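Local structure of solute Binding Protein, BlMnBP1 in complex with mannotriose (Bifidobacterium, 6FUV) at residues M328-G333 / P342-D347; K48-M53 / A321-K326; L385-G390 / G414-K419. The protein binds beta-manno-oligosaccharides such as mannotriose and probably delivers them, as an extracellular solute-binding protein, to an ABC transporter for uptake. All coordinates share one frame; numbering follows the deposited sequence.

Contact 1 of 3, residues M328-G333 / P342-D347; sequences MTEKSG and PIVKND
Val344 sets one methyl, CG2, against the last turn of the helix that ends near Glu330. Val344 CG2 rests 3.5 Å from the carbonyl O of Thr329 and 3.8 Å from Glu330 CA. The side chains of Val344 and Glu330 meet at about a right angle, Val344 CG2 lying 4.0 Å from Glu330 CG. Beside this, Thr329 and Ile343 approach methyl to methyl, CG2 to CG2 at 3.9 Å. The torsion of Thr329 (chi1 -59°) sorts its two branches: CG2 is swung anti to the backbone N and faces the loop, whereas OG1 lies beside that N and bonds back to Val325 O one turn earlier. No direct hydrogen bond joins the segments. A water bridges them instead, donating a hydrogen bond to Thr329 O (2.9 Å) and accepting one from Val344 N (2.7 Å). The C-terminal end of helix 315-330 thus packs on a loop with a type I turn, Val344 to Asp347, whose carbonyls gather on Lys113 NZ, next to a surface pocket where a polyether, probably from the crystallisation liquor, lies beside Glu330 and bonds to Asn346 N. Thr329 and Ile343 also touch strand 123-132, at Val127 and Ala128, while Met328 and Ser332 pack on helix 43-53.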
# COMPACT_ATOMS: atom_id res chain seq x y z
N MET A 328 -0.22 -18.02 7.06
CA MET A 328 -0.75 -16.67 7.12
C MET A 328 -1.81 -16.50 6.05
O MET A 328 -2.83 -15.85 6.27
CB MET A 328 0.37 -15.64 6.95
CG MET A 328 1.31 -15.52 8.17
SD MET A 328 0.47 -14.69 9.51
CE MET A 328 0.19 -13.07 8.74
N THR A 329 -1.59 -17.05 4.87
CA THR A 329 -2.52 -16.76 3.78
C THR A 329 -3.82 -17.51 4.00
O THR A 329 -4.90 -16.91 3.94
CB THR A 329 -1.91 -17.16 2.44
OG1 THR A 329 -0.71 -16.43 2.25
CG2 THR A 329 -2.85 -16.85 1.22
N GLU A 330 -3.75 -18.81 4.30
CA GLU A 330 -4.95 -19.63 4.32
C GLU A 330 -5.62 -19.71 5.67
O GLU A 330 -6.78 -20.12 5.69
CB GLU A 330 -4.62 -21.06 3.86
CG GLU A 330 -4.19 -21.13 2.37
CD GLU A 330 -4.23 -22.51 1.80
OE1 GLU A 330 -4.51 -23.43 2.58
OE2 GLU A 330 -4.00 -22.69 0.58
N LYS A 331 -4.94 -19.35 6.76
CA LYS A 331 -5.46 -19.70 8.08
C LYS A 331 -5.54 -18.56 9.08
O LYS A 331 -6.39 -18.57 9.97
CB LYS A 331 -4.60 -20.79 8.71
CG LYS A 331 -4.55 -22.10 7.94
CD LYS A 331 -5.93 -22.70 7.85
CE LYS A 331 -5.84 -24.22 7.77
NZ LYS A 331 -7.16 -24.85 7.94
N SER A 332 -4.68 -17.58 8.97
CA SER A 332 -4.51 -16.67 10.10
C SER A 332 -5.69 -15.73 10.30
O SER A 332 -5.92 -15.24 11.41
CB SER A 332 -3.25 -15.85 9.91
OG SER A 332 -3.43 -14.78 8.99
N GLY A 333 -6.43 -15.43 9.25
CA GLY A 333 -7.43 -14.39 9.35
C GLY A 333 -6.90 -12.98 9.41
O GLY A 333 -7.65 -12.06 9.65
N PRO A 342 -8.86 -10.77 1.43
CA PRO A 342 -8.16 -12.05 1.58
C PRO A 342 -7.43 -12.44 0.32
O PRO A 342 -7.91 -12.22 -0.79
CB PRO A 342 -9.28 -13.05 1.91
CG PRO A 342 -10.53 -12.40 1.31
CD PRO A 342 -10.32 -10.91 1.47
N ILE A 343 -6.24 -13.02 0.50
CA ILE A 343 -5.41 -13.38 -0.64
C ILE A 343 -5.66 -14.78 -1.17
O ILE A 343 -5.36 -15.05 -2.34
CB ILE A 343 -3.93 -13.22 -0.25
CG1 ILE A 343 -3.57 -11.74 -0.16
CG2 ILE A 343 -2.98 -13.83 -1.24
CD1 ILE A 343 -3.78 -10.97 -1.54
N VAL A 344 -6.22 -15.67 -0.37
CA VAL A 344 -6.66 -16.92 -0.96
C VAL A 344 -7.50 -16.60 -2.19
O VAL A 344 -8.45 -15.82 -2.13
CB VAL A 344 -7.46 -17.76 0.06
CG1 VAL A 344 -8.05 -18.96 -0.64
CG2 VAL A 344 -6.63 -18.21 1.23
N LYS A 345 -7.20 -17.28 -3.29
CA LYS A 345 -7.58 -16.80 -4.62
C LYS A 345 -9.08 -16.61 -4.75
O LYS A 345 -9.53 -15.58 -5.24
CB LYS A 345 -7.08 -17.76 -5.71
CG LYS A 345 -7.60 -17.45 -7.15
CD LYS A 345 -7.16 -16.08 -7.57
CE LYS A 345 -7.59 -15.74 -8.96
NZ LYS A 345 -6.73 -16.36 -10.00
N ASN A 346 -9.87 -17.62 -4.39
CA ASN A 346 -11.31 -17.56 -4.61
C ASN A 346 -12.08 -17.36 -3.32
O ASN A 346 -13.24 -17.74 -3.21
CB ASN A 346 -11.84 -18.81 -5.31
CG ASN A 346 -11.19 -19.07 -6.66
OD1 ASN A 346 -10.59 -20.09 -6.85
ND2 ASN A 346 -11.37 -18.16 -7.60
N ASP A 347 -11.46 -16.74 -2.34
CA ASP A 347 -12.16 -16.18 -1.19
C ASP A 347 -12.74 -14.84 -1.64
O ASP A 347 -12.00 -13.91 -1.99
CB ASP A 347 -11.19 -16.01 -0.01
CG ASP A 347 -11.91 -15.57 1.27
OD1 ASP A 347 -12.99 -14.99 1.15
OD2 ASP A 347 -11.39 -15.85 2.37
O HOH W 1 -6.76 -15.39 2.30

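Contact 2 of 3, residues K48-M53 / A321-K326; sequences KEFNAM and AMIFVK
Lys326 NZ, on the helix whose Phe324 meets Phe50, is gripped by three partners: it forms a salt bridge with Glu111 and hydrogen bonds to the carbonyls of Tyr8 and Ile11. The contact with 48-53 is, by contrast, wholly apolar. Phe50 and Phe324 form a T-shaped pair, ring centroids 5.0 Å apart and planes at 82°. Phe324 supplies the edge: its CD1 stands 3.7 Å above the plane of the Phe50 ring, over the centre. With CG anti to the backbone N (chi1 168°), the Phe50 ring is sent toward helix 315-330, and the Phe324 ring, also near strands 57-63 and 84-86, presents CD1 to it. Phe50 also pushes CE1 up to the other backbone, 3.8 Å from Phe324 CA, and Ile323 CG2 closes on the same CE1 at 4.1 Å, near the ring plane. A leucine in place of Phe50 would probably leave the Phe324 edge without an aromatic face and open a gap beside Ile323. Further aromatic packing comes from Trp327, edge-to-face with Phe50, and from Tyr54. Val59 touches both phenylalanines from strand 57-63, which pairs in parallel with strand 22-28. Helix 43-53 connects these two strands, a beta-alpha-beta crossover as expected of the alpha/beta lobes of periplasmic-binding-protein folds.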
# COMPACT_ATOMS: atom_id res chain seq x y z
N LYS A 48 1.16 -17.88 18.20
CA LYS A 48 0.63 -18.89 19.11
C LYS A 48 -0.35 -19.80 18.38
O LYS A 48 -0.32 -21.03 18.56
CB LYS A 48 -0.04 -18.18 20.27
CG LYS A 48 -0.50 -19.10 21.41
CD LYS A 48 -1.72 -18.52 22.12
CE LYS A 48 -2.98 -19.35 21.85
NZ LYS A 48 -3.18 -20.42 22.89
N GLU A 49 -1.22 -19.21 17.55
CA GLU A 49 -2.16 -20.01 16.78
C GLU A 49 -1.43 -20.87 15.76
O GLU A 49 -1.78 -22.04 15.59
CB GLU A 49 -3.19 -19.12 16.12
CG GLU A 49 -4.28 -18.65 17.10
CD GLU A 49 -5.04 -17.41 16.60
OE1 GLU A 49 -5.02 -17.14 15.36
OE2 GLU A 49 -5.62 -16.69 17.46
N PHE A 50 -0.41 -20.33 15.11
CA PHE A 50 0.35 -21.13 14.15
C PHE A 50 0.98 -22.34 14.82
O PHE A 50 1.01 -23.43 14.24
CB PHE A 50 1.41 -20.27 13.47
CG PHE A 50 2.45 -21.04 12.66
CD1 PHE A 50 2.18 -21.46 11.39
CD2 PHE A 50 3.71 -21.24 13.16
CE1 PHE A 50 3.10 -22.11 10.64
CE2 PHE A 50 4.65 -21.88 12.43
CZ PHE A 50 4.36 -22.35 11.17
N ASN A 51 1.48 -22.14 16.06
CA ASN A 51 2.16 -23.17 16.82
C ASN A 51 1.21 -24.27 17.28
O ASN A 51 1.67 -25.37 17.62
CB ASN A 51 2.89 -22.55 18.03
CG ASN A 51 4.18 -21.92 17.65
OD1 ASN A 51 4.86 -22.34 16.68
ND2 ASN A 51 4.55 -20.88 18.39
N ALA A 52 -0.11 -24.03 17.30
CA ALA A 52 -1.02 -25.14 17.58
C ALA A 52 -0.94 -26.19 16.47
O ALA A 52 -1.15 -27.37 16.73
CB ALA A 52 -2.47 -24.66 17.75
N MET A 53 -0.65 -25.77 15.24
CA MET A 53 -0.48 -26.68 14.12
C MET A 53 0.98 -27.07 13.93
O MET A 53 1.27 -28.24 13.64
CB MET A 53 -1.04 -26.05 12.84
CG MET A 53 -1.63 -27.04 11.85
SD MET A 53 -2.30 -26.31 10.32
CE MET A 53 -3.40 -25.08 11.03
N ALA A 321 9.60 -21.28 6.54
CA ALA A 321 9.09 -19.96 6.22
C ALA A 321 7.98 -20.03 5.18
O ALA A 321 7.00 -19.29 5.27
CB ALA A 321 10.24 -19.08 5.72
N MET A 322 8.11 -20.92 4.19
CA MET A 322 7.05 -21.09 3.21
C MET A 322 5.79 -21.63 3.85
O MET A 322 4.69 -21.18 3.52
CB MET A 322 7.51 -22.03 2.12
CG MET A 322 6.58 -22.03 0.90
SD MET A 322 7.49 -22.17 -0.66
CE MET A 322 8.80 -21.01 -0.35
N ILE A 323 5.96 -22.55 4.82
CA ILE A 323 4.84 -23.09 5.57
C ILE A 323 4.20 -21.97 6.37
O ILE A 323 2.97 -21.87 6.39
CB ILE A 323 5.29 -24.25 6.46
CG1 ILE A 323 5.59 -25.47 5.61
CG2 ILE A 323 4.23 -24.47 7.54
CD1 ILE A 323 6.29 -26.60 6.34
N PHE A 324 5.01 -21.08 6.97
CA PHE A 324 4.39 -19.99 7.73
C PHE A 324 3.62 -19.05 6.82
O PHE A 324 2.53 -18.59 7.18
CB PHE A 324 5.42 -19.21 8.52
CG PHE A 324 4.83 -18.10 9.34
CD1 PHE A 324 4.20 -18.36 10.52
CD2 PHE A 324 4.97 -16.79 8.95
CE1 PHE A 324 3.68 -17.34 11.28
CE2 PHE A 324 4.45 -15.79 9.68
CZ PHE A 324 3.80 -16.06 10.86
N VAL A 325 4.17 -18.76 5.64
CA VAL A 325 3.49 -17.84 4.73
C VAL A 325 2.15 -18.43 4.31
O VAL A 325 1.12 -17.73 4.27
CB VAL A 325 4.39 -17.55 3.52
CG1 VAL A 325 3.59 -16.71 2.50
CG2 VAL A 325 5.63 -16.77 3.92
N LYS A 326 2.16 -19.71 3.96
CA LYS A 326 0.94 -20.37 3.55
C LYS A 326 -0.08 -20.36 4.67
O LYS A 326 -1.27 -20.18 4.41
CB LYS A 326 1.24 -21.78 3.08
CG LYS A 326 -0.01 -22.42 2.45
CD LYS A 326 0.30 -23.33 1.29
CE LYS A 326 -0.92 -24.02 0.73
NZ LYS A 326 -0.56 -24.93 -0.40

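Contact 3 of 3, residues L385-G390 / G414-K419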
# COMPACT_ATOMS: atom_id res chain seq x y z
N LEU A 385 11.61 9.56 -10.52
CA LEU A 385 10.36 9.91 -9.87
C LEU A 385 9.99 8.89 -8.82
O LEU A 385 9.33 9.25 -7.84
CB LEU A 385 9.25 10.06 -10.91
CG LEU A 385 9.30 11.29 -11.79
CD1 LEU A 385 8.08 11.42 -12.69
CD2 LEU A 385 9.41 12.51 -10.97
N GLY A 386 10.43 7.64 -8.97
CA GLY A 386 10.08 6.64 -7.99
C GLY A 386 8.60 6.39 -7.77
O GLY A 386 8.15 6.18 -6.63
N ILE A 387 7.83 6.37 -8.86
CA ILE A 387 6.38 6.23 -8.78
C ILE A 387 6.05 4.91 -8.11
O ILE A 387 6.42 3.83 -8.59
CB ILE A 387 5.78 6.31 -10.19
CG1 ILE A 387 6.04 7.66 -10.86
CG2 ILE A 387 4.31 6.05 -10.14
CD1 ILE A 387 5.30 8.80 -10.31
N ASN A 388 5.31 5.00 -7.01
CA ASN A 388 4.92 3.83 -6.24
C ASN A 388 6.11 3.04 -5.75
O ASN A 388 5.96 1.87 -5.45
CB ASN A 388 4.01 2.93 -7.05
CG ASN A 388 2.58 3.33 -6.94
OD1 ASN A 388 2.09 3.58 -5.85
ND2 ASN A 388 1.92 3.47 -8.06
N ASN A 389 7.27 3.68 -5.63
CA ASN A 389 8.50 3.03 -5.20
C ASN A 389 9.08 3.57 -3.90
O ASN A 389 10.20 3.18 -3.53
CB ASN A 389 9.58 3.16 -6.29
CG ASN A 389 9.73 1.90 -7.09
OD1 ASN A 389 10.73 1.18 -6.97
ND2 ASN A 389 8.68 1.59 -7.88
N GLY A 390 8.37 4.44 -3.22
CA GLY A 390 8.79 4.97 -1.95
C GLY A 390 9.28 6.40 -2.02
O GLY A 390 9.51 6.99 -0.96
N GLY A 414 4.50 19.60 -14.94
CA GLY A 414 5.30 19.73 -16.15
C GLY A 414 6.73 19.30 -15.90
O GLY A 414 7.35 18.65 -16.74
N GLU A 415 7.25 19.61 -14.72
CA GLU A 415 8.61 19.20 -14.41
C GLU A 415 8.70 17.69 -14.30
O GLU A 415 9.67 17.09 -14.81
CB GLU A 415 9.06 19.88 -13.14
CG GLU A 415 9.42 21.36 -13.36
CD GLU A 415 9.58 22.14 -12.10
OE1 GLU A 415 9.68 21.54 -11.03
OE2 GLU A 415 9.60 23.39 -12.19
N TRP A 416 7.68 17.04 -13.70
CA TRP A 416 7.65 15.59 -13.70
C TRP A 416 7.58 15.08 -15.13
O TRP A 416 8.28 14.13 -15.48
CB TRP A 416 6.47 15.07 -12.89
CG TRP A 416 6.47 15.29 -11.43
CD1 TRP A 416 7.17 16.21 -10.74
CD2 TRP A 416 5.75 14.52 -10.47
NE1 TRP A 416 6.91 16.09 -9.41
CE2 TRP A 416 6.06 15.04 -9.21
CE3 TRP A 416 4.89 13.43 -10.54
CZ2 TRP A 416 5.53 14.52 -8.02
CZ3 TRP A 416 4.35 12.90 -9.33
CH2 TRP A 416 4.65 13.48 -8.12
N ASP A 417 6.76 15.72 -15.97
CA ASP A 417 6.61 15.24 -17.35
C ASP A 417 7.94 15.32 -18.11
O ASP A 417 8.27 14.43 -18.90
CB ASP A 417 5.54 16.05 -18.10
CG ASP A 417 4.12 15.54 -17.85
OD1 ASP A 417 3.92 14.44 -17.26
OD2 ASP A 417 3.20 16.27 -18.22
N GLN A 418 8.70 16.39 -17.91
CA GLN A 418 10.02 16.45 -18.54
C GLN A 418 10.88 15.27 -18.11
O GLN A 418 11.44 14.57 -18.95
CB GLN A 418 10.69 17.78 -18.21
CG GLN A 418 10.39 18.87 -19.25
CD GLN A 418 10.41 20.28 -18.68
OE1 GLN A 418 9.65 21.14 -19.13
NE2 GLN A 418 11.29 20.52 -17.68
N LYS A 419 10.97 15.02 -16.81
CA LYS A 419 11.79 13.90 -16.36
C LYS A 419 11.25 12.56 -16.82
O LYS A 419 12.01 11.64 -17.12
CB LYS A 419 11.90 13.96 -14.85
CG LYS A 419 12.88 15.02 -14.36
CD LYS A 419 12.69 15.30 -12.87
CE LYS A 419 13.72 16.30 -12.36
NZ LYS A 419 13.82 16.21 -10.87
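Leu385 and Trp416 both turn CG anti to their own carbonyl carbon, with chi1 at -73° and -67°, and these torsions bring the isobutyl group of the loop over the indole of the helix. The pairing belongs to the helical C-terminal part of this periplasmic-binding-protein fold, where the loop between helices 375-383 and 393-404 packs against helix 409-426. The two methyls of Leu385 do different work. CD2 makes a CH-pi contact, lying 4.2 Å from the centroid of the five-membered ring of Trp416 and 15° off the ring normal; its nearest atom there is Trp416 CG, at 4.1 Å. CD1 reaches past the ring to the root of the side chain and the main chain, 4.0 Å from Trp416 CB and 3.9 Å from Trp416 O. One leucine thus touches both the face of the five-membered ring and the helix backbone. Ile387 adds a looser touch at the benzo end, its CD1 4.3 Å from Trp416 CZ3 in an oblique approach. Tyr228 and Phe213 each meet the indole edge-to-face, Ile395 and Ile398 of helix 393-404 pack on it as well, and Trp416 is buried among them. A type II turn from Gly386 to Asn389 follows Leu385, closed by Asn389 N to Gly386 O at 2.8 Å. Asn388, at the third position of the turn, has the positive phi characteristic of type II, and its N bonds to Asp188 OD2. The turn is also fastened through a side chain: Asn389 ND2 gives a nearly straight hydrogen bond of 3.3 Å to Ile387 O, with the acceptor close to the Asn389 amide plane but the donor well above the plane of the carbonyl.

Overall arrangement
Contacts 1 and 2 share helix 315-330 and lie on the same side of the chain's centre, their centres about 13 Å apart; they even touch, through Lys331 and Met53. Contact 2 is buried and aromatic, as suits a helix pair packed over a sheet. Contact 1, at the end of that helix, is only partly buried, and there methyl packing is combined with a water bridge. Contact 3 lies on the opposite side of the centre, about 34 Å from contact 1 and 40 Å from contact 2, centre to centre. It is buried like contact 2 and also centred on an aromatic ring, but the face is met by an aliphatic methyl from a loop.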